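Local structure of uncharacterized protein (1ZJJ) at residues Pro35-Thr40 with Glu198-Glu203; Asn41-Thr46 with Ile67-Ala72; Gly186-Pro191 with Ala219-Met224; Glu204-Gly209 with Lys225-Leu230. The protein is probably a magnesium-dependent phosphatase of the haloacid dehalogenase (HAD) superfamily, though its natural substrate is unknown. One frame throughout, in Å; residues are numbered along the deposited sequence.

Contact 1 of 4, residues Pro35-Thr40 with Glu198-Glu203; sequences PFAFLT and EMFPGE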
loop_
_atom_site.group_PDB
_atom_site.type_symbol
_atom_site.label_atom_id
_atom_site.label_comp_id
_atom_site.label_asym_id
_atom_site.label_seq_id
_atom_site.Cartn_x
_atom_site.Cartn_y
_atom_site.Cartn_z
ATOM N N PRO B 35 -17.101 -15.272 32.082
ATOM C CA PRO B 35 -16.061 -14.273 31.811
ATOM C C PRO B 35 -16.153 -13.821 30.357
ATOM O O PRO B 35 -16.524 -14.600 29.480
ATOM C CB PRO B 35 -14.762 -15.033 32.073
ATOM C CG PRO B 35 -15.167 -16.117 33.030
ATOM C CD PRO B 35 -16.496 -16.559 32.466
ATOM N N PHE B 36 -15.809 -12.568 30.099
ATOM C CA PHE B 36 -15.855 -12.057 28.738
ATOM C C PHE B 36 -14.844 -10.944 28.540
ATOM O O PHE B 36 -14.326 -10.373 29.505
ATOM C CB PHE B 36 -17.268 -11.555 28.407
ATOM C CG PHE B 36 -17.714 -10.401 29.256
ATOM C CD1 PHE B 36 -17.429 -9.092 28.881
ATOM C CD2 PHE B 36 -18.381 -10.625 30.460
ATOM C CE1 PHE B 36 -17.802 -8.017 29.694
ATOM C CE2 PHE B 36 -18.754 -9.561 31.274
ATOM C CZ PHE B 36 -18.464 -8.253 30.892
ATOM N N ALA B 37 -14.555 -10.652 27.280
ATOM C CA ALA B 37 -13.620 -9.589 26.945
ATOM C C ALA B 37 -13.966 -9.051 25.570
ATOM O O ALA B 37 -14.568 -9.749 24.754
ATOM C CB ALA B 37 -12.195 -10.116 26.962
ATOM N N PHE B 38 -13.604 -7.798 25.326
ATOM C CA PHE B 38 -13.858 -7.171 24.044
ATOM C C PHE B 38 -12.521 -7.170 23.302
ATOM O O PHE B 38 -11.464 -6.931 23.900
ATOM C CB PHE B 38 -14.406 -5.756 24.255
ATOM C CG PHE B 38 -15.726 -5.716 25.003
ATOM C CD1 PHE B 38 -16.492 -6.870 25.163
ATOM C CD2 PHE B 38 -16.212 -4.520 25.520
ATOM C CE1 PHE B 38 -17.725 -6.832 25.829
ATOM C CE2 PHE B 38 -17.444 -4.471 26.186
ATOM C CZ PHE B 38 -18.201 -5.631 26.339
ATOM N N LEU B 39 -12.566 -7.448 22.006
ATOM C CA LEU B 39 -11.345 -7.543 21.222
ATOM C C LEU B 39 -11.437 -6.800 19.898
ATOM O O LEU B 39 -12.074 -7.282 18.961
ATOM C CB LEU B 39 -11.045 -9.031 20.967
ATOM C CG LEU B 39 -9.717 -9.429 20.307
ATOM C CD1 LEU B 39 -8.596 -9.198 21.305
ATOM C CD2 LEU B 39 -9.743 -10.898 19.882
ATOM N N THR B 40 -10.792 -5.634 19.820
ATOM C CA THR B 40 -10.809 -4.836 18.597
ATOM C C THR B 40 -9.446 -4.735 17.901
ATOM O O THR B 40 -8.410 -4.599 18.561
ATOM C CB THR B 40 -11.311 -3.401 18.872
ATOM O OG1 THR B 40 -11.303 -2.653 17.651
ATOM C CG2 THR B 40 -10.419 -2.698 19.888
ATOM N N GLU B 198 -3.872 -15.773 27.378
ATOM C CA GLU B 198 -3.144 -15.347 28.553
ATOM C C GLU B 198 -4.127 -14.822 29.607
ATOM O O GLU B 198 -3.944 -15.025 30.805
ATOM C CB GLU B 198 -2.135 -14.259 28.110
ATOM C CG GLU B 198 -1.568 -13.350 29.187
ATOM C CD GLU B 198 -0.805 -14.089 30.245
ATOM O OE1 GLU B 198 -0.272 -15.179 29.960
ATOM O OE2 GLU B 198 -0.744 -13.574 31.382
ATOM N N MET B 199 -5.191 -14.175 29.142
ATOM C CA MET B 199 -6.210 -13.618 30.035
ATOM C C MET B 199 -7.147 -14.717 30.560
ATOM O O MET B 199 -7.525 -14.722 31.721
ATOM C CB MET B 199 -7.042 -12.574 29.302
ATOM C CG MET B 199 -8.085 -11.900 30.176
ATOM S SD MET B 199 -9.017 -10.626 29.300
ATOM C CE MET B 199 -7.678 -9.654 28.627
ATOM N N PHE B 200 -7.519 -15.635 29.680
ATOM C CA PHE B 200 -8.390 -16.732 30.038
ATOM C C PHE B 200 -7.657 -18.027 29.692
ATOM O O PHE B 200 -7.844 -18.588 28.629
ATOM C CB PHE B 200 -9.688 -16.644 29.243
ATOM C CG PHE B 200 -10.382 -15.319 29.342
ATOM C CD1 PHE B 200 -11.050 -14.946 30.503
ATOM C CD2 PHE B 200 -10.346 -14.432 28.271
ATOM C CE1 PHE B 200 -11.675 -13.696 30.598
ATOM C CE2 PHE B 200 -10.961 -13.190 28.354
ATOM C CZ PHE B 200 -11.624 -12.819 29.517
ATOM N N PRO B 201 -6.815 -18.537 30.602
ATOM C CA PRO B 201 -6.006 -19.760 30.469
ATOM C C PRO B 201 -6.568 -21.122 30.032
ATOM O O PRO B 201 -6.088 -21.676 29.060
ATOM C CB PRO B 201 -5.294 -19.849 31.823
ATOM C CG PRO B 201 -5.121 -18.448 32.229
ATOM C CD PRO B 201 -6.527 -17.878 31.878
ATOM N N GLY B 202 -7.569 -21.652 30.721
ATOM C CA GLY B 202 -8.075 -22.955 30.318
ATOM C C GLY B 202 -9.539 -23.005 29.888
ATOM O O GLY B 202 -10.100 -24.080 29.759
ATOM N N GLU B 203 -10.169 -21.855 29.657
ATOM C CA GLU B 203 -11.591 -21.796 29.279
ATOM C C GLU B 203 -11.897 -22.212 27.843
ATOM O O GLU B 203 -11.024 -22.200 26.963
ATOM C CB GLU B 203 -12.156 -20.371 29.500
ATOM C CG GLU B 203 -12.459 -20.055 30.957
ATOM C CD GLU B 203 -11.408 -19.218 31.600
ATOM O OE1 GLU B 203 -11.699 -18.672 32.675
ATOM O OE2 GLU B 203 -10.300 -19.085 31.047
#
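F200 shows how one aromatic side chain at the end of a helix can join that helix to a sheet. It is the first residue beyond helix 190-199 to leave helical torsions. Its CG stands anti to the carbonyl carbon (chi1 -53°), which sends the ring toward strand 36-40. From CB the side chain reaches 35-40 only through the outer ring atoms. On one side CD1 and CE1 meet P35 CB, CE1 the closer at 3.7 Å. On the other, CE2 lies 3.6 Å from A37 CB, a methyl group placed at the ring edge and in its plane. The tip, CZ, points at the backbone between them and stops 3.6 Å from F36 O. M199 CG lies over one face of the ring, and M199 SD reaches A37 CB at 4.0 Å. Replacing F200 by an alanine would probably strip P35 and A37 of most of their apolar contact with 198-203 and loosen the helix end from the sheet. The ring also touches I5 of strand 2-6, while M199 packs on I67 of strand 66-68, so the end of helix 190-199 lies across three neighbouring strands of the parallel Rossmann-like sheet.

Contact 2 of 4, residues Asn41-Thr46 with Ile67-Ala72; sequences NNSTKT and ITSGLA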
loop_
_atom_site.group_PDB
_atom_site.type_symbol
_atom_site.label_atom_id
_atom_site.label_comp_id
_atom_site.label_asym_id
_atom_site.label_seq_id
_atom_site.Cartn_x
_atom_site.Cartn_y
_atom_site.Cartn_z
ATOM N N ASN B 41 -9.461 -4.813 16.568
ATOM C CA ASN B 41 -8.271 -4.700 15.741
ATOM C C ASN B 41 -7.827 -3.244 15.615
ATOM O O ASN B 41 -6.744 -2.937 15.134
ATOM C CB ASN B 41 -8.594 -5.268 14.359
ATOM C CG ASN B 41 -8.080 -6.681 14.264
ATOM O OD1 ASN B 41 -7.559 -7.248 15.221
ATOM N ND2 ASN B 41 -8.242 -7.264 13.064
ATOM N N ASN B 42 -8.697 -2.330 16.028
ATOM C CA ASN B 42 -8.399 -0.907 15.906
ATOM C C ASN B 42 -7.328 -0.509 16.920
ATOM O O ASN B 42 -7.428 -0.845 18.097
ATOM C CB ASN B 42 -9.673 -0.084 16.125
ATOM C CG ASN B 42 -9.578 1.310 15.534
ATOM O OD1 ASN B 42 -8.665 2.071 15.853
ATOM N ND2 ASN B 42 -10.525 1.650 14.664
ATOM N N SER B 43 -6.302 0.204 16.468
ATOM C CA SER B 43 -5.222 0.602 17.369
ATOM C C SER B 43 -5.108 2.106 17.607
ATOM O O SER B 43 -4.158 2.561 18.257
ATOM C CB SER B 43 -3.885 0.084 16.838
ATOM O OG SER B 43 -3.529 0.743 15.635
ATOM N N THR B 44 -6.066 2.872 17.096
ATOM C CA THR B 44 -6.029 4.332 17.265
ATOM C C THR B 44 -6.425 4.800 18.681
ATOM O O THR B 44 -6.123 5.910 19.104
ATOM C CB THR B 44 -6.950 4.983 16.225
ATOM O OG1 THR B 44 -8.297 4.584 16.477
ATOM C CG2 THR B 44 -6.558 4.549 14.810
ATOM N N LYS B 45 -7.162 3.936 19.407
ATOM C CA LYS B 45 -7.656 4.348 20.724
ATOM C C LYS B 45 -7.195 3.408 21.840
ATOM O O LYS B 45 -6.913 2.237 21.623
ATOM C CB LYS B 45 -9.188 4.359 20.677
ATOM C CG LYS B 45 -9.748 5.506 19.829
ATOM C CD LYS B 45 -11.274 5.606 19.924
ATOM C CE LYS B 45 -11.842 6.768 19.098
ATOM N NZ LYS B 45 -11.856 6.404 17.682
ATOM N N THR B 46 -7.081 3.966 23.067
ATOM C CA THR B 46 -6.746 3.105 24.201
ATOM C C THR B 46 -7.975 2.389 24.750
ATOM O O THR B 46 -9.116 2.746 24.482
ATOM C CB THR B 46 -6.149 3.941 25.340
ATOM O OG1 THR B 46 -7.082 4.950 25.727
ATOM C CG2 THR B 46 -4.828 4.587 24.920
ATOM N N ILE B 67 -9.400 -5.375 24.941
ATOM C CA ILE B 67 -8.124 -5.639 24.284
ATOM C C ILE B 67 -8.091 -5.020 22.895
ATOM O O ILE B 67 -8.901 -5.359 22.033
ATOM C CB ILE B 67 -7.880 -7.152 24.148
ATOM C CG1 ILE B 67 -8.002 -7.815 25.518
ATOM C CG2 ILE B 67 -6.505 -7.411 23.538
ATOM C CD1 ILE B 67 -7.994 -9.318 25.454
ATOM N N THR B 68 -7.148 -4.108 22.692
ATOM C CA THR B 68 -6.984 -3.437 21.412
ATOM C C THR B 68 -5.760 -4.041 20.729
ATOM O O THR B 68 -4.902 -4.635 21.393
ATOM C CB THR B 68 -6.733 -1.935 21.602
ATOM O OG1 THR B 68 -5.523 -1.750 22.350
ATOM C CG2 THR B 68 -7.890 -1.288 22.362
ATOM N N SER B 69 -5.664 -3.889 19.415
ATOM C CA SER B 69 -4.508 -4.432 18.716
ATOM C C SER B 69 -3.244 -3.759 19.252
ATOM O O SER B 69 -2.185 -4.367 19.290
ATOM C CB SER B 69 -4.633 -4.227 17.201
ATOM O OG SER B 69 -4.708 -2.862 16.845
ATOM N N GLY B 70 -3.375 -2.504 19.674
ATOM C CA GLY B 70 -2.232 -1.778 20.209
ATOM C C GLY B 70 -1.719 -2.413 21.487
ATOM O O GLY B 70 -0.512 -2.528 21.698
ATOM N N LEU B 71 -2.641 -2.814 22.354
ATOM C CA LEU B 71 -2.197 -3.423 23.586
ATOM C C LEU B 71 -1.643 -4.804 23.297
ATOM O O LEU B 71 -0.630 -5.223 23.842
ATOM C CB LEU B 71 -3.398 -3.529 24.527
ATOM C CG LEU B 71 -3.144 -4.483 25.696
ATOM C CD1 LEU B 71 -2.192 -3.889 26.737
ATOM C CD2 LEU B 71 -4.423 -4.853 26.448
ATOM N N ALA B 72 -2.263 -5.543 22.381
ATOM C CA ALA B 72 -1.749 -6.850 21.981
ATOM C C ALA B 72 -0.348 -6.718 21.374
ATOM O O ALA B 72 0.507 -7.588 21.566
ATOM C CB ALA B 72 -2.703 -7.501 20.970
HETATM O O HOH W 1 -4.298 0.586 23.031
#
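S69, T68 and S43 bury the most surface where the loop 41-46 runs past the start of helix 69-80. S69 makes the one direct hydrogen bond between the segments. Its OG sits between the backbone N and the carbonyl carbon (chi1 61°) and donates to N41 O at 2.7 Å. The hydroxyl comes from well above the carbonyl plane, 64° out of it, so the bond is short but does not follow a lone pair. The same oxygen is pressed against the S43 side chain, with S43 CB 3.1 Å from S69 OG, and S43 CB also faces the backbone N of G70.

The loop follows T40, which probably stands where HAD enzymes have the threonine or serine of motif II, and N41 lies near the magnesium ligand D7. The N41 amide itself is directed to D154 and to the backbone N of K187.

T68 is the N-cap of helix 69-80. Its OG1 accepts from L71 N at 3.1 Å, and its methyl CG2, beside the backbone N, turns to the loop and lies 3.7 Å from K45 O. A water bound to T68 OG1 reaches K45 O through a weak bond. T68 CB packs against N42 O, a buried carbonyl oxygen that finds no hydrogen-bonding partner. The loop is shaped from within by an Asx turn: N42 OD1 accepts from T44 N in the carbonyl plane and from T44 OG1 at 2.6 Å, two donors on one oxygen.

Contact 3 of 4, residues Gly186-Pro191 with Ala219-Met224; sequences GKPNEP and AKKFGM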
loop_
_atom_site.group_PDB
_atom_site.type_symbol
_atom_site.label_atom_id
_atom_site.label_comp_id
_atom_site.label_asym_id
_atom_site.label_seq_id
_atom_site.Cartn_x
_atom_site.Cartn_y
_atom_site.Cartn_z
ATOM N N GLY B 186 -2.992 -8.362 15.139
ATOM C CA GLY B 186 -4.415 -8.586 15.315
ATOM C C GLY B 186 -5.099 -9.734 14.600
ATOM O O GLY B 186 -4.476 -10.483 13.848
ATOM N N LYS B 187 -6.398 -9.867 14.862
ATOM C CA LYS B 187 -7.226 -10.903 14.250
ATOM C C LYS B 187 -7.021 -10.857 12.741
ATOM O O LYS B 187 -6.951 -9.774 12.159
ATOM C CB LYS B 187 -8.701 -10.643 14.565
ATOM C CG LYS B 187 -9.024 -10.593 16.051
ATOM C CD LYS B 187 -10.449 -10.100 16.295
ATOM C CE LYS B 187 -10.598 -8.640 15.879
ATOM N NZ LYS B 187 -11.994 -8.179 16.067
ATOM N N PRO B 188 -6.992 -12.025 12.077
ATOM C CA PRO B 188 -7.136 -13.387 12.606
ATOM C C PRO B 188 -5.802 -14.042 12.938
ATOM O O PRO B 188 -5.649 -15.261 12.814
ATOM C CB PRO B 188 -7.829 -14.102 11.461
ATOM C CG PRO B 188 -7.066 -13.559 10.290
ATOM C CD PRO B 188 -6.999 -12.054 10.603
ATOM N N ASN B 189 -4.840 -13.239 13.372
ATOM C CA ASN B 189 -3.515 -13.747 13.677
ATOM C C ASN B 189 -3.296 -14.276 15.088
ATOM O O ASN B 189 -4.006 -13.929 16.028
ATOM C CB ASN B 189 -2.486 -12.672 13.332
ATOM C CG ASN B 189 -2.458 -12.372 11.845
ATOM O OD1 ASN B 189 -1.874 -13.122 11.068
ATOM N ND2 ASN B 189 -3.113 -11.291 11.441
ATOM N N GLU B 190 -2.281 -15.121 15.208
ATOM C CA GLU B 190 -1.920 -15.788 16.447
ATOM C C GLU B 190 -1.510 -14.903 17.635
ATOM O O GLU B 190 -1.843 -15.211 18.776
ATOM C CB GLU B 190 -0.836 -16.821 16.122
ATOM C CG GLU B 190 -0.513 -17.800 17.223
ATOM C CD GLU B 190 0.339 -17.180 18.296
ATOM O OE1 GLU B 190 1.060 -16.214 17.974
ATOM O OE2 GLU B 190 0.304 -17.656 19.452
ATOM N N PRO B 191 -0.781 -13.797 17.393
ATOM C CA PRO B 191 -0.393 -12.952 18.529
ATOM C C PRO B 191 -1.605 -12.473 19.335
ATOM O O PRO B 191 -1.548 -12.365 20.565
ATOM C CB PRO B 191 0.340 -11.788 17.860
ATOM C CG PRO B 191 0.949 -12.437 16.648
ATOM C CD PRO B 191 -0.194 -13.290 16.141
ATOM N N ALA B 219 -11.607 -17.230 14.926
ATOM C CA ALA B 219 -12.209 -18.306 15.711
ATOM C C ALA B 219 -11.871 -19.687 15.161
ATOM O O ALA B 219 -11.477 -20.579 15.913
ATOM C CB ALA B 219 -13.706 -18.128 15.762
ATOM N N LYS B 220 -12.026 -19.849 13.852
ATOM C CA LYS B 220 -11.742 -21.124 13.193
ATOM C C LYS B 220 -10.281 -21.553 13.238
ATOM O O LYS B 220 -9.990 -22.727 13.419
ATOM C CB LYS B 220 -12.203 -21.072 11.742
ATOM C CG LYS B 220 -13.672 -20.788 11.598
ATOM C CD LYS B 220 -14.486 -21.586 12.604
ATOM C CE LYS B 220 -14.771 -22.987 12.082
ATOM N NZ LYS B 220 -15.194 -23.041 10.659
ATOM N N LYS B 221 -9.365 -20.609 13.055
ATOM C CA LYS B 221 -7.943 -20.927 13.082
ATOM C C LYS B 221 -7.471 -21.343 14.465
ATOM O O LYS B 221 -6.553 -22.146 14.595
ATOM C CB LYS B 221 -7.122 -19.733 12.585
ATOM C CG LYS B 221 -7.235 -19.512 11.080
ATOM C CD LYS B 221 -6.600 -18.204 10.636
ATOM C CE LYS B 221 -5.215 -18.025 11.242
ATOM N NZ LYS B 221 -4.620 -16.724 10.857
ATOM N N PHE B 222 -8.109 -20.813 15.503
ATOM C CA PHE B 222 -7.699 -21.148 16.861
ATOM C C PHE B 222 -8.690 -21.961 17.695
ATOM O O PHE B 222 -8.585 -22.030 18.918
ATOM C CB PHE B 222 -7.277 -19.868 17.576
ATOM C CG PHE B 222 -6.164 -19.155 16.873
ATOM C CD1 PHE B 222 -4.882 -19.696 16.850
ATOM C CD2 PHE B 222 -6.414 -17.992 16.150
ATOM C CE1 PHE B 222 -3.864 -19.091 16.109
ATOM C CE2 PHE B 222 -5.408 -17.382 15.409
ATOM C CZ PHE B 222 -4.131 -17.933 15.387
ATOM N N GLY B 223 -9.648 -22.581 17.015
ATOM C CA GLY B 223 -10.614 -23.428 17.696
ATOM C C GLY B 223 -11.594 -22.788 18.659
ATOM O O GLY B 223 -11.965 -23.386 19.671
ATOM N N MET B 224 -12.013 -21.570 18.354
ATOM C CA MET B 224 -12.983 -20.872 19.184
ATOM C C MET B 224 -14.321 -21.053 18.488
ATOM O O MET B 224 -14.372 -21.115 17.257
ATOM C CB MET B 224 -12.672 -19.378 19.240
ATOM C CG MET B 224 -11.284 -19.032 19.709
ATOM S SD MET B 224 -10.950 -17.305 19.356
ATOM C CE MET B 224 -11.876 -16.486 20.679
#
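Two consecutive side chains at the end of helix 212-221, K221 and F222, reach across to the turn that leads into helix 190-199. Both start alike, with CG anti to the carbonyl carbon and beside the backbone N, and then part. K221 runs out extended until chi3 (47°) bends it, which carries NZ over the turn to P188 O at 2.7 Å. The ammonium group meets this oxygen from above the carbonyl plane, 48° out of it, and CE follows close behind. The lysine chain crosses the P188 ring obliquely, with NZ 4.0 Å from P188 CG.

F222 puts the far end of its ring into the same turn. P188 O lies at the ring edge, 3.4 Å from F222 CE2, and CZ comes within 3.3 Å of E190 CA. The E190 side chain, its CG anti to the backbone N (chi1 -169°), passes the ring tip at about a right angle, CB and CG touching CZ and CE1, and the bend at chi2 takes the carboxylate away. K221 CB sits over one face of the F222 ring, which also stacks with Y193 and meets F218.

A cis peptide bond precedes P188, and G186 O gathers both N189 N and N189 ND2, the latter 2.9 Å away in the carbonyl plane. K187 just before sends NZ to the magnesium ligand D7 and to D215, consistent with the conserved lysine of HAD motif III. The K221 ammonium bound to P188 O, with the slightly positive ring edge of F222 beside it, would be expected to polarise this carbonyl at the surface.

Contact 4 of 4, residues Glu204-Gly209 with Lys225-Leu230; sequences ELWMVG and KAIMVL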
loop_
_atom_site.group_PDB
_atom_site.type_symbol
_atom_site.label_atom_id
_atom_site.label_comp_id
_atom_site.label_asym_id
_atom_site.label_seq_id
_atom_site.Cartn_x
_atom_site.Cartn_y
_atom_site.Cartn_z
ATOM N N GLU B 204 -13.169 -22.533 27.613
ATOM C CA GLU B 204 -13.625 -22.892 26.274
ATOM C C GLU B 204 -13.939 -21.503 25.755
ATOM O O GLU B 204 -14.759 -20.801 26.338
ATOM C CB GLU B 204 -14.904 -23.715 26.340
ATOM C CG GLU B 204 -15.631 -23.753 25.022
ATOM C CD GLU B 204 -16.938 -24.508 25.105
ATOM O OE1 GLU B 204 -17.687 -24.467 24.109
ATOM O OE2 GLU B 204 -17.220 -25.141 26.154
ATOM N N LEU B 205 -13.287 -21.104 24.674
ATOM C CA LEU B 205 -13.474 -19.767 24.125
ATOM C C LEU B 205 -14.474 -19.652 22.992
ATOM O O LEU B 205 -14.516 -20.501 22.103
ATOM C CB LEU B 205 -12.127 -19.219 23.635
ATOM C CG LEU B 205 -10.967 -19.178 24.631
ATOM C CD1 LEU B 205 -9.706 -18.685 23.925
ATOM C CD2 LEU B 205 -11.331 -18.269 25.795
ATOM N N TRP B 206 -15.274 -18.589 23.041
ATOM C CA TRP B 206 -16.260 -18.281 22.007
ATOM C C TRP B 206 -15.881 -16.914 21.435
ATOM O O TRP B 206 -15.495 -16.012 22.179
ATOM C CB TRP B 206 -17.670 -18.171 22.585
ATOM C CG TRP B 206 -18.316 -19.458 22.995
ATOM C CD1 TRP B 206 -17.730 -20.692 23.093
ATOM C CD2 TRP B 206 -19.673 -19.623 23.421
ATOM N NE1 TRP B 206 -18.642 -21.611 23.561
ATOM C CE2 TRP B 206 -19.841 -20.981 23.771
ATOM C CE3 TRP B 206 -20.763 -18.750 23.543
ATOM C CZ2 TRP B 206 -21.059 -21.492 24.237
ATOM C CZ3 TRP B 206 -21.974 -19.255 24.008
ATOM C CH2 TRP B 206 -22.110 -20.615 24.350
ATOM N N MET B 207 -15.992 -16.767 20.121
ATOM C CA MET B 207 -15.677 -15.506 19.452
ATOM C C MET B 207 -16.939 -14.999 18.764
ATOM O O MET B 207 -17.550 -15.711 17.971
ATOM C CB MET B 207 -14.582 -15.716 18.406
ATOM C CG MET B 207 -14.173 -14.458 17.647
ATOM S SD MET B 207 -13.347 -13.260 18.709
ATOM C CE MET B 207 -14.003 -11.698 18.057
ATOM N N VAL B 208 -17.332 -13.771 19.075
ATOM C CA VAL B 208 -18.521 -13.183 18.476
ATOM C C VAL B 208 -18.113 -11.971 17.639
ATOM O O VAL B 208 -17.564 -10.998 18.169
ATOM C CB VAL B 208 -19.522 -12.725 19.557
ATOM C CG1 VAL B 208 -20.734 -12.106 18.903
ATOM C CG2 VAL B 208 -19.912 -13.900 20.453
ATOM N N GLY B 209 -18.373 -12.031 16.335
ATOM C CA GLY B 209 -18.001 -10.925 15.463
ATOM C C GLY B 209 -18.923 -10.723 14.280
ATOM O O GLY B 209 -19.871 -11.485 14.081
ATOM N N LYS B 225 -15.403 -21.148 19.253
ATOM C CA LYS B 225 -16.713 -21.279 18.631
ATOM C C LYS B 225 -16.901 -20.007 17.812
ATOM O O LYS B 225 -16.789 -18.899 18.343
ATOM C CB LYS B 225 -17.814 -21.389 19.691
ATOM C CG LYS B 225 -19.220 -21.494 19.106
ATOM C CD LYS B 225 -20.287 -21.504 20.192
ATOM C CE LYS B 225 -20.275 -22.799 20.984
ATOM N NZ LYS B 225 -20.683 -23.951 20.132
ATOM N N ALA B 226 -17.178 -20.168 16.522
ATOM C CA ALA B 226 -17.346 -19.030 15.619
ATOM C C ALA B 226 -18.794 -18.546 15.521
ATOM O O ALA B 226 -19.619 -19.126 14.805
ATOM C CB ALA B 226 -16.809 -19.392 14.223
ATOM N N ILE B 227 -19.094 -17.470 16.239
ATOM C CA ILE B 227 -20.438 -16.909 16.243
ATOM C C ILE B 227 -20.485 -15.592 15.491
ATOM O O ILE B 227 -19.784 -14.643 15.834
ATOM C CB ILE B 227 -20.933 -16.647 17.678
ATOM C CG1 ILE B 227 -20.776 -17.912 18.529
ATOM C CG2 ILE B 227 -22.390 -16.185 17.641
ATOM C CD1 ILE B 227 -21.065 -17.696 20.006
ATOM N N MET B 228 -21.312 -15.530 14.459
ATOM C CA MET B 228 -21.433 -14.305 13.693
ATOM C C MET B 228 -22.788 -13.659 13.936
ATOM O O MET B 228 -23.813 -14.342 14.022
ATOM C CB MET B 228 -21.260 -14.582 12.195
ATOM C CG MET B 228 -21.188 -13.316 11.353
ATOM S SD MET B 228 -20.947 -13.612 9.583
ATOM C CE MET B 228 -22.565 -13.231 8.943
ATOM N N VAL B 229 -22.787 -12.337 14.077
ATOM C CA VAL B 229 -24.031 -11.601 14.263
ATOM C C VAL B 229 -24.277 -10.843 12.966
ATOM O O VAL B 229 -23.341 -10.588 12.203
ATOM C CB VAL B 229 -23.956 -10.614 15.451
ATOM C CG1 VAL B 229 -23.907 -11.390 16.760
ATOM C CG2 VAL B 229 -22.744 -9.702 15.307
ATOM N N LEU B 230 -25.528 -10.486 12.708
ATOM C CA LEU B 230 -25.871 -9.797 11.468
ATOM C C LEU B 230 -25.996 -8.272 11.587
ATOM O O LEU B 230 -26.417 -7.603 10.642
ATOM C CB LEU B 230 -27.169 -10.394 10.919
ATOM C CG LEU B 230 -27.099 -11.917 10.777
ATOM C CD1 LEU B 230 -28.448 -12.474 10.360
ATOM C CD2 LEU B 230 -26.035 -12.282 9.764
#
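Strands 204-209 and 225-229 run parallel, the axes of the two segments 4.8 Å apart at their closest, as the two strands of a right-handed beta-alpha-beta crossover through helix 212-221. The tight part begins with the backbone ladder. Five N-H to O bonds alternate from K225 N to L205 O through to V229 N to G209 O, and the straightest, M207 N to K225 O at 2.9 Å, has an angle of 173° at the hydrogen. On the face that carries W206 and V208, I227 fills the middle: its CD1 touches W206 CE3 at 3.7 Å and V208 CG2 at 4.0 Å. Further along, V208 CG1 meets V229 CG1 at about a right angle. L256 and L260 of helix 256-261 pack over this face. Just as close is K225 alongside W206, its CG anti to the backbone N. K225 CD stands 3.6 Å above the centre of the five-membered ring, 9° off its normal, a CH-pi contact, while CE lies 3.3 Å from W206 NE1.

The solvent side is the exposed E204 and the ammonium end of the partly exposed K225. The indole N-H turns to E204, giving an almost straight bond to OE1 at 3.1 Å in the ring plane. An alanine at W206 would remove the indole, and would probably leave the K225 methylenes and the E204 carboxylate less firmly placed and the packing round I227 CD1 thinner.

At the other end G209 lies beside the magnesium ligand D7, and D210, another ligand, follows directly. K225 NZ stays 5.0 Å from E204 OE1, so the opposite charges probably attract without forming a salt bridge; the indole bonds the carboxylate through NE1 and beds the lysine methylenes on its face, which probably helps keep the two charges near each other.

Overall arrangement
Reading from the N terminus, strand 36-40 opens contact 1, which closes only at 198-203, some 160 residues on. Contact 2 (41-46 with 67-72) is nested inside that long loop, and strands 36-40 and 66-68 pair beside each other in the sheet. Contact 3 opens at 186-191, within the loop of contact 1, and closes beyond it at 219-224, so the two cross. Contact 4 opens at 204-209 before contact 3 closes and ends at 225-230, crossing it in turn. K187 N joins contact 3 to N41 of contact 2, while M224 and A219 pack on M207 of contact 4. Together they tie the early and late strands of the magnesium-binding domain to helices 190-199 and 212-221.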